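PDB 4Q0W: DNA repair protein RAD2 from Saccharomyces cerevisiae, which cuts DNA as a magnesium-dependent single-stranded endonuclease in nucleotide excision repair of UV damage, bulky adducts and cross-links. Local coordinates for residues G1-F5 with L236-S242; D194-F198 with A316-P320. One frame throughout, in Å; residues are numbered along the deposited sequence.

Overall arrangement
Both contacts lie at the heart of the catalytic core, their centres about 13 Å apart. Their segments alternate along the chain: 1-5, then 194-198, then 236-242, then 316-320. Contact 1 sets the N-terminus of the N-domain against the end of helix 230-240 in the I-domain; contact 2 sets the short helix 194-197 of the I-domain against the end of helix 311-318. They touch directly, through a probable hydrogen bond between Ser242 OG and Tyr317 OH (2.7 Å) and through Ala237 packing on Leu197. The Gly1 amino group also bonds the Asp194 carboxylate, which binds calcium here, so sequence-distant pieces converge beside one metal site.

Contact 1: residues G1-F5 with L236-S242; sequences GVHSF and LAQLLGS
Leu236 opens the contact from the last turns of helix 230-240, its CD1 methyl lying at the edge of the Phe5 ring, near the ring plane and 4.3 Å from CE1. The next residue, Ala237, offers just a methyl, and this small side chain lets Val2 come close, with Val2 CG2 4.0 Å from Ala237 CB. Val2 spreads its two branches: CG1, anti to the backbone N (chi1 174°), reaches Leu240 CD1, while CG2 lies against Ala237 and Ser242 CB. An alanine in place of Val2 would probably leave a gap between Ala237 and Leu240 and remove the methyl that lies against Ser242 CB. Leu240 has the largest share of buried surface here; its CB and CD1 both press on the His3 carbonyl oxygen, the CB at 3.4 Å. Gly241 leaves the helix with positive phi, a conformation in which a CB would collide with the preceding carbonyl oxygen, hence glycine. Its own oxygen takes a nearly straight bond from His3 N at 3.0 Å (165° at the hydrogen), tilted 21° from the carbonyl plane. Ser242 closes the segment with a CA-H...O contact to Gly1 O, while its hydroxyl turns to Tyr317. Across from this helix end, Val2 to Phe5 forms a type II beta turn leading into helix 5-9. Gly1 N bonds Asp194, which binds calcium here and probably magnesium in catalysis, so N-domain and I-domain meet beside the two-metal active site of the XPG/RAD2 nucleases, a PIN-like fold.

Contact 2: residues D194-F198 with A316-P320; sequences DVFLF and AYMRP. With CA (calcium ion), chain E.
Tyr317 buries the most surface in this contact, its ring lying alongside Leu197 and meeting Phe198 obliquely. Leu197 CD2 sits over one face of the tyrosine, 3.7 Å from the ring centroid and 18° off the ring normal, a CH-pi contact. Leu197 CB touches the same ring nearer its root, 3.5 Å from Tyr317 CD1, so a branched aliphatic chain can cover the ring from CD1 to CZ. With CG anti to the carbonyl carbon (chi1 -80°), Leu197 runs the same way as the tyrosine and keeps this overlap along its length.

Phe198 brings its rim to the helix end. Tyr317 CD1 stands over one face of the phenylalanine, 3.7 Å from Phe198 CE1, with the ring planes 55° apart. Ala316 O lies in the plane of the phenylalanine ring at its edge, 3.5 Å from CE1, where the ring hydrogens carry slight positive charge. Pro320 slides past in the opposite direction, with CG 3.9 Å from Phe198 CD1; its compact, apolar ring lies against the phenylalanine just after the helix ends.

At the polar end, Tyr317 OH lies 3.4 Å from Asp194 OD1, a weak and unsettled bond, and its stronger partner is Ser242. The other carboxylate oxygen, Asp194 OD2, binds the calcium ion at 2.5 Å, alongside two waters and Glu173, with Gly1 as its second partner. Tyrosine thus combines an apolar ring for packing with a hydroxyl next to the metal ligand's carboxylate. Helix 194-197 and the end of helix 311-318 pack against helix 230-240, where Ile234 touches Tyr317 and Ala237 touches Leu197, and against helix 172-181, where Ala174 touches Phe198 and Pro320; Val195 and Phe196 reach Ile203 of strand 202-205.

Contact 1: residues G1-F5 with L236-S242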
ATOM      1  N   GLY A   1      -6.721 -14.103 -14.979  1.00 29.46           N
ATOM      2  CA  GLY A   1      -7.641 -13.102 -14.474  1.00 22.12           C
ATOM      3  C   GLY A   1      -7.193 -11.681 -14.744  1.00 24.06           C
ATOM      4  O   GLY A   1      -6.071 -11.439 -15.200  1.00 20.17           O
ATOM      5  N   VAL A   2      -8.081 -10.734 -14.466  1.00 19.74           N
ATOM      6  CA  VAL A   2      -7.734  -9.333 -14.561  1.00 17.28           C
ATOM      7  C   VAL A   2      -7.357  -8.827 -13.168  1.00 20.69           C
ATOM      8  O   VAL A   2      -8.124  -8.983 -12.204  1.00 18.12           O
ATOM      9  CB  VAL A   2      -8.901  -8.517 -15.115  1.00 18.92           C
ATOM     10  CG1 VAL A   2      -8.579  -7.037 -15.080  1.00 15.04           C
ATOM     11  CG2 VAL A   2      -9.227  -8.967 -16.536  1.00 21.76           C
ATOM     12  N   HIS A   3      -6.187  -8.209 -13.060  1.00 15.42           N
ATOM     13  CA  HIS A   3      -5.685  -7.779 -11.754  1.00 22.60           C
ATOM     14  C   HIS A   3      -6.635  -6.802 -11.050  1.00 23.03           C
ATOM     15  O   HIS A   3      -7.051  -5.807 -11.653  1.00 19.24           O
ATOM     16  CB  HIS A   3      -4.306  -7.140 -11.898  1.00 24.86           C
ATOM     17  CG  HIS A   3      -3.571  -7.012 -10.600  1.00 37.06           C
ATOM     18  ND1 HIS A   3      -3.227  -5.794 -10.053  1.00 46.34           N
ATOM     19  CD2 HIS A   3      -3.137  -7.952  -9.728  1.00 41.93           C
ATOM     20  CE1 HIS A   3      -2.599  -5.989  -8.908  1.00 44.96           C
ATOM     21  NE2 HIS A   3      -2.534  -7.290  -8.685  1.00 46.82           N
ATOM     22  N   SER A   4      -6.973  -7.096  -9.790  1.00 17.98           N
ATOM     23  CA  SER A   4      -7.857  -6.252  -8.970  1.00 19.56           C
ATOM     24  C   SER A   4      -9.315  -6.270  -9.412  1.00 19.73           C
ATOM     25  O   SER A   4     -10.151  -5.550  -8.846  1.00 21.25           O
ATOM     26  CB  SER A   4      -7.385  -4.781  -8.927  1.00 18.56           C
ATOM     27  OG  SER A   4      -6.054  -4.668  -8.482  1.00 27.92           O
ATOM     28  N   PHE A   5      -9.638  -7.061 -10.421  1.00 14.97           N
ATOM     29  CA  PHE A   5     -10.992  -7.023 -10.937  1.00 21.51           C
ATOM     30  C   PHE A   5     -12.051  -7.454  -9.915  1.00 26.50           C
ATOM     31  O   PHE A   5     -13.158  -6.910  -9.897  1.00 24.44           O
ATOM     32  CB  PHE A   5     -11.148  -7.845 -12.209  1.00 17.64           C
ATOM     33  CG  PHE A   5     -12.488  -7.676 -12.837  1.00 24.95           C
ATOM     34  CD1 PHE A   5     -12.823  -6.475 -13.452  1.00 38.33           C
ATOM     35  CD2 PHE A   5     -13.444  -8.674 -12.750  1.00 26.81           C
ATOM     36  CE1 PHE A   5     -14.084  -6.292 -14.006  1.00 36.20           C
ATOM     37  CE2 PHE A   5     -14.703  -8.501 -13.309  1.00 28.70           C
ATOM     38  CZ  PHE A   5     -15.019  -7.311 -13.939  1.00 29.23           C
ATOM     39  N   LEU A 236     -10.674  -2.061 -19.288  1.00 17.00           N
ATOM     40  CA  LEU A 236     -10.106  -2.110 -17.934  1.00 15.32           C
ATOM     41  C   LEU A 236      -8.899  -3.059 -17.849  1.00 15.44           C
ATOM     42  O   LEU A 236      -7.897  -2.759 -17.185  1.00 16.30           O
ATOM     43  CB  LEU A 236     -11.161  -2.555 -16.921  1.00 14.67           C
ATOM     44  CG  LEU A 236     -12.182  -1.562 -16.393  1.00 19.38           C
ATOM     45  CD1 LEU A 236     -13.197  -2.303 -15.480  1.00 14.32           C
ATOM     46  CD2 LEU A 236     -11.479  -0.415 -15.627  1.00 18.17           C
ATOM     47  N   ALA A 237      -8.988  -4.205 -18.519  1.00 15.08           N
ATOM     48  CA  ALA A 237      -7.878  -5.159 -18.506  1.00 17.08           C
ATOM     49  C   ALA A 237      -6.598  -4.465 -18.986  1.00 17.03           C
ATOM     50  O   ALA A 237      -5.504  -4.693 -18.453  1.00 16.45           O
ATOM     51  CB  ALA A 237      -8.199  -6.360 -19.367  1.00 15.05           C
ATOM     52  N   GLN A 238      -6.743  -3.587 -19.974  1.00 16.06           N
ATOM     53  CA  GLN A 238      -5.581  -2.896 -20.536  1.00 16.42           C
ATOM     54  C   GLN A 238      -5.035  -1.776 -19.658  1.00 16.03           C
ATOM     55  O   GLN A 238      -4.001  -1.176 -19.971  1.00 17.14           O
ATOM     56  CB  GLN A 238      -5.910  -2.383 -21.940  1.00 14.30           C
ATOM     57  CG  GLN A 238      -6.098  -3.536 -22.913  1.00 18.79           C
ATOM     58  CD  GLN A 238      -6.765  -3.113 -24.190  1.00 20.71           C
ATOM     59  OE1 GLN A 238      -6.131  -2.526 -25.068  1.00 19.81           O
ATOM     60  NE2 GLN A 238      -8.057  -3.406 -24.306  1.00 17.37           N
ATOM     61  N   LEU A 239      -5.725  -1.481 -18.562  1.00 13.70           N
ATOM     62  CA  LEU A 239      -5.174  -0.551 -17.580  1.00 14.95           C
ATOM     63  C   LEU A 239      -4.592  -1.343 -16.403  1.00 14.66           C
ATOM     64  O   LEU A 239      -3.463  -1.095 -15.952  1.00 13.25           O
ATOM     65  CB  LEU A 239      -6.258   0.416 -17.086  1.00 12.53           C
ATOM     66  CG  LEU A 239      -6.862   1.302 -18.173  1.00 17.65           C
ATOM     67  CD1 LEU A 239      -8.043   2.096 -17.624  1.00 15.38           C
ATOM     68  CD2 LEU A 239      -5.804   2.221 -18.794  1.00 10.14           C
ATOM     69  N   LEU A 240      -5.383  -2.300 -15.930  1.00 14.63           N
ATOM     70  CA  LEU A 240      -5.083  -3.078 -14.732  1.00 16.15           C
ATOM     71  C   LEU A 240      -4.052  -4.171 -14.997  1.00 15.90           C
ATOM     72  O   LEU A 240      -3.260  -4.514 -14.110  1.00 14.76           O
ATOM     73  CB  LEU A 240      -6.371  -3.723 -14.208  1.00 12.69           C
ATOM     74  CG  LEU A 240      -7.415  -2.734 -13.685  1.00 17.97           C
ATOM     75  CD1 LEU A 240      -8.744  -3.429 -13.426  1.00 14.45           C
ATOM     76  CD2 LEU A 240      -6.866  -2.110 -12.409  1.00 16.80           C
ATOM     77  N   GLY A 241      -4.069  -4.715 -16.213  1.00 13.27           N
ATOM     78  CA  GLY A 241      -3.241  -5.865 -16.545  1.00 17.80           C
ATOM     79  C   GLY A 241      -4.014  -7.173 -16.434  1.00 19.36           C
ATOM     80  O   GLY A 241      -4.898  -7.313 -15.579  1.00 16.82           O
ATOM     81  N   SER A 242      -3.677  -8.138 -17.294  1.00 16.10           N
ATOM     82  CA  SER A 242      -4.256  -9.475 -17.233  1.00 17.53           C
ATOM     83  C   SER A 242      -3.282 -10.401 -17.934  1.00 21.58           C
ATOM     84  O   SER A 242      -2.152 -10.006 -18.224  1.00 16.63           O
ATOM     85  CB  SER A 242      -5.594  -9.529 -17.964  1.00 14.27           C
ATOM     86  OG  SER A 242      -5.402  -9.390 -19.375  1.00 18.15           O
TER
HETATM   87  O   HOH W   1      -2.383  -3.491 -12.083  1.00 21.74           O

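Contact 2: residues D194-F198 with A316-P320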
ATOM      1  N   ASP A 194     -11.214 -13.636 -15.770  1.00 17.66           N
ATOM      2  CA  ASP A 194     -11.194 -13.600 -17.241  1.00 17.46           C
ATOM      3  C   ASP A 194     -12.503 -14.051 -17.870  1.00 18.85           C
ATOM      4  O   ASP A 194     -12.828 -13.653 -18.994  1.00 17.31           O
ATOM      5  CB  ASP A 194     -10.075 -14.485 -17.787  1.00 19.23           C
ATOM      6  CG  ASP A 194      -8.743 -13.813 -17.726  1.00 26.62           C
ATOM      7  OD1 ASP A 194      -8.708 -12.569 -17.844  1.00 27.83           O
ATOM      8  OD2 ASP A 194      -7.733 -14.514 -17.551  1.00 29.23           O
ATOM      9  N   VAL A 195     -13.245 -14.902 -17.159  1.00 18.63           N
ATOM     10  CA  VAL A 195     -14.492 -15.456 -17.697  1.00 13.76           C
ATOM     11  C   VAL A 195     -15.500 -14.366 -18.118  1.00 12.33           C
ATOM     12  O   VAL A 195     -16.235 -14.540 -19.096  1.00 15.75           O
ATOM     13  CB  VAL A 195     -15.147 -16.464 -16.695  1.00 16.75           C
ATOM     14  CG1 VAL A 195     -15.571 -15.751 -15.408  1.00 14.36           C
ATOM     15  CG2 VAL A 195     -16.322 -17.162 -17.327  1.00 14.22           C
ATOM     16  N   PHE A 196     -15.528 -13.241 -17.400  1.00 13.30           N
ATOM     17  CA  PHE A 196     -16.430 -12.142 -17.773  1.00 14.56           C
ATOM     18  C   PHE A 196     -16.012 -11.552 -19.125  1.00 18.65           C
ATOM     19  O   PHE A 196     -16.858 -11.283 -19.978  1.00 16.20           O
ATOM     20  CB  PHE A 196     -16.418 -11.023 -16.721  1.00 14.75           C
ATOM     21  CG  PHE A 196     -17.063 -11.410 -15.401  1.00 18.63           C
ATOM     22  CD1 PHE A 196     -18.428 -11.642 -15.320  1.00 20.53           C
ATOM     23  CD2 PHE A 196     -16.299 -11.525 -14.252  1.00 17.86           C
ATOM     24  CE1 PHE A 196     -19.015 -12.002 -14.113  1.00 21.93           C
ATOM     25  CE2 PHE A 196     -16.879 -11.869 -13.034  1.00 19.39           C
ATOM     26  CZ  PHE A 196     -18.230 -12.115 -12.968  1.00 17.98           C
ATOM     27  N   LEU A 197     -14.704 -11.351 -19.305  1.00 19.24           N
ATOM     28  CA  LEU A 197     -14.169 -10.756 -20.534  1.00 18.88           C
ATOM     29  C   LEU A 197     -14.402 -11.656 -21.741  1.00 19.36           C
ATOM     30  O   LEU A 197     -14.607 -11.165 -22.854  1.00 22.94           O
ATOM     31  CB  LEU A 197     -12.681 -10.392 -20.376  1.00 16.57           C
ATOM     32  CG  LEU A 197     -12.435  -9.076 -19.624  1.00 15.10           C
ATOM     33  CD1 LEU A 197     -12.897  -9.151 -18.165  1.00 16.37           C
ATOM     34  CD2 LEU A 197     -10.972  -8.641 -19.690  1.00 15.17           C
ATOM     35  N   PHE A 198     -14.426 -12.970 -21.513  1.00 17.99           N
ATOM     36  CA  PHE A 198     -14.787 -13.921 -22.562  1.00 18.01           C
ATOM     37  C   PHE A 198     -16.304 -14.028 -22.725  1.00 22.17           C
ATOM     38  O   PHE A 198     -16.795 -14.924 -23.412  1.00 19.05           O
ATOM     39  CB  PHE A 198     -14.213 -15.320 -22.268  1.00 18.78           C
ATOM     40  CG  PHE A 198     -12.710 -15.397 -22.355  1.00 16.72           C
ATOM     41  CD1 PHE A 198     -12.049 -15.050 -23.527  1.00 20.17           C
ATOM     42  CD2 PHE A 198     -11.957 -15.838 -21.273  1.00 15.35           C
ATOM     43  CE1 PHE A 198     -10.648 -15.133 -23.610  1.00 18.61           C
ATOM     44  CE2 PHE A 198     -10.562 -15.930 -21.348  1.00 17.43           C
ATOM     45  CZ  PHE A 198      -9.909 -15.573 -22.517  1.00 17.20           C
ATOM     46  N   ALA A 316      -8.750 -11.124 -28.824  1.00 21.60           N
ATOM     47  CA  ALA A 316      -8.454 -12.343 -28.064  1.00 21.23           C
ATOM     48  C   ALA A 316      -9.565 -12.643 -27.059  1.00 22.54           C
ATOM     49  O   ALA A 316      -9.889 -13.808 -26.793  1.00 20.75           O
ATOM     50  CB  ALA A 316      -7.107 -12.225 -27.350  1.00 20.96           C
ATOM     51  N   TYR A 317     -10.139 -11.587 -26.488  1.00 16.93           N
ATOM     52  CA  TYR A 317     -11.269 -11.752 -25.581  1.00 20.04           C
ATOM     53  C   TYR A 317     -12.597 -11.945 -26.309  1.00 23.82           C
ATOM     54  O   TYR A 317     -13.446 -12.721 -25.862  1.00 20.72           O
ATOM     55  CB  TYR A 317     -11.373 -10.551 -24.645  1.00 14.65           C
ATOM     56  CG  TYR A 317     -10.364 -10.552 -23.514  1.00 19.99           C
ATOM     57  CD1 TYR A 317     -10.312 -11.603 -22.592  1.00 18.93           C
ATOM     58  CD2 TYR A 317      -9.479  -9.493 -23.347  1.00 21.03           C
ATOM     59  CE1 TYR A 317      -9.387 -11.598 -21.542  1.00 16.52           C
ATOM     60  CE2 TYR A 317      -8.558  -9.475 -22.300  1.00 19.31           C
ATOM     61  CZ  TYR A 317      -8.520 -10.527 -21.403  1.00 19.56           C
ATOM     62  OH  TYR A 317      -7.613 -10.508 -20.367  1.00 21.19           O
ATOM     63  N   MET A 318     -12.788 -11.226 -27.416  1.00 20.57           N
ATOM     64  CA  MET A 318     -14.052 -11.295 -28.168  1.00 19.30           C
ATOM     65  C   MET A 318     -14.173 -12.524 -29.065  1.00 23.94           C
ATOM     66  O   MET A 318     -15.278 -13.012 -29.304  1.00 23.15           O
ATOM     67  CB  MET A 318     -14.258 -10.035 -29.016  1.00 22.46           C
ATOM     68  CG  MET A 318     -14.558  -8.806 -28.196  1.00 17.49           C
ATOM     69  SD  MET A 318     -16.017  -9.046 -27.175  1.00 27.50           S
ATOM     70  CE  MET A 318     -17.268  -9.370 -28.424  1.00 25.53           C
ATOM     71  N   ARG A 319     -13.044 -13.025 -29.556  1.00 19.18           N
ATOM     72  CA  ARG A 319     -13.059 -14.171 -30.458  1.00 22.54           C
ATOM     73  C   ARG A 319     -12.065 -15.232 -30.042  1.00 22.28           C
ATOM     74  O   ARG A 319     -11.222 -15.636 -30.836  1.00 22.99           O
ATOM     75  CB  ARG A 319     -12.758 -13.734 -31.901  1.00 27.97           C
ATOM     76  CG  ARG A 319     -13.851 -12.875 -32.523  1.00 31.00           C
ATOM     77  CD  ARG A 319     -13.442 -12.327 -33.888  1.00 38.46           C
ATOM     78  NE  ARG A 319     -13.156 -13.383 -34.850  1.00 28.48           N
ATOM     79  CZ  ARG A 319     -11.940 -13.688 -35.296  1.00 29.13           C
ATOM     80  NH1 ARG A 319     -10.886 -13.010 -34.875  1.00 23.68           N
ATOM     81  NH2 ARG A 319     -11.776 -14.672 -36.173  1.00 30.01           N
ATOM     82  N   PRO A 320     -12.175 -15.716 -28.798  1.00 22.35           N
ATOM     83  CA  PRO A 320     -11.243 -16.778 -28.418  1.00 25.13           C
ATOM     84  C   PRO A 320     -11.495 -18.044 -29.241  1.00 21.99           C
ATOM     85  O   PRO A 320     -12.562 -18.231 -29.829  1.00 21.17           O
ATOM     86  CB  PRO A 320     -11.596 -17.037 -26.951  1.00 21.07           C
ATOM     87  CG  PRO A 320     -13.078 -16.728 -26.879  1.00 24.36           C
ATOM     88  CD  PRO A 320     -13.261 -15.546 -27.813  1.00 24.13           C
TER
HETATM   89 CA    CA E1001      -7.192 -16.934 -17.753  1.00 54.63          CA
HETATM   90  O   HOH W   2      -5.688 -16.613 -15.824  1.00 43.25           O
HETATM   91  O   HOH W   3      -6.180 -18.711 -16.551  1.00 47.34           O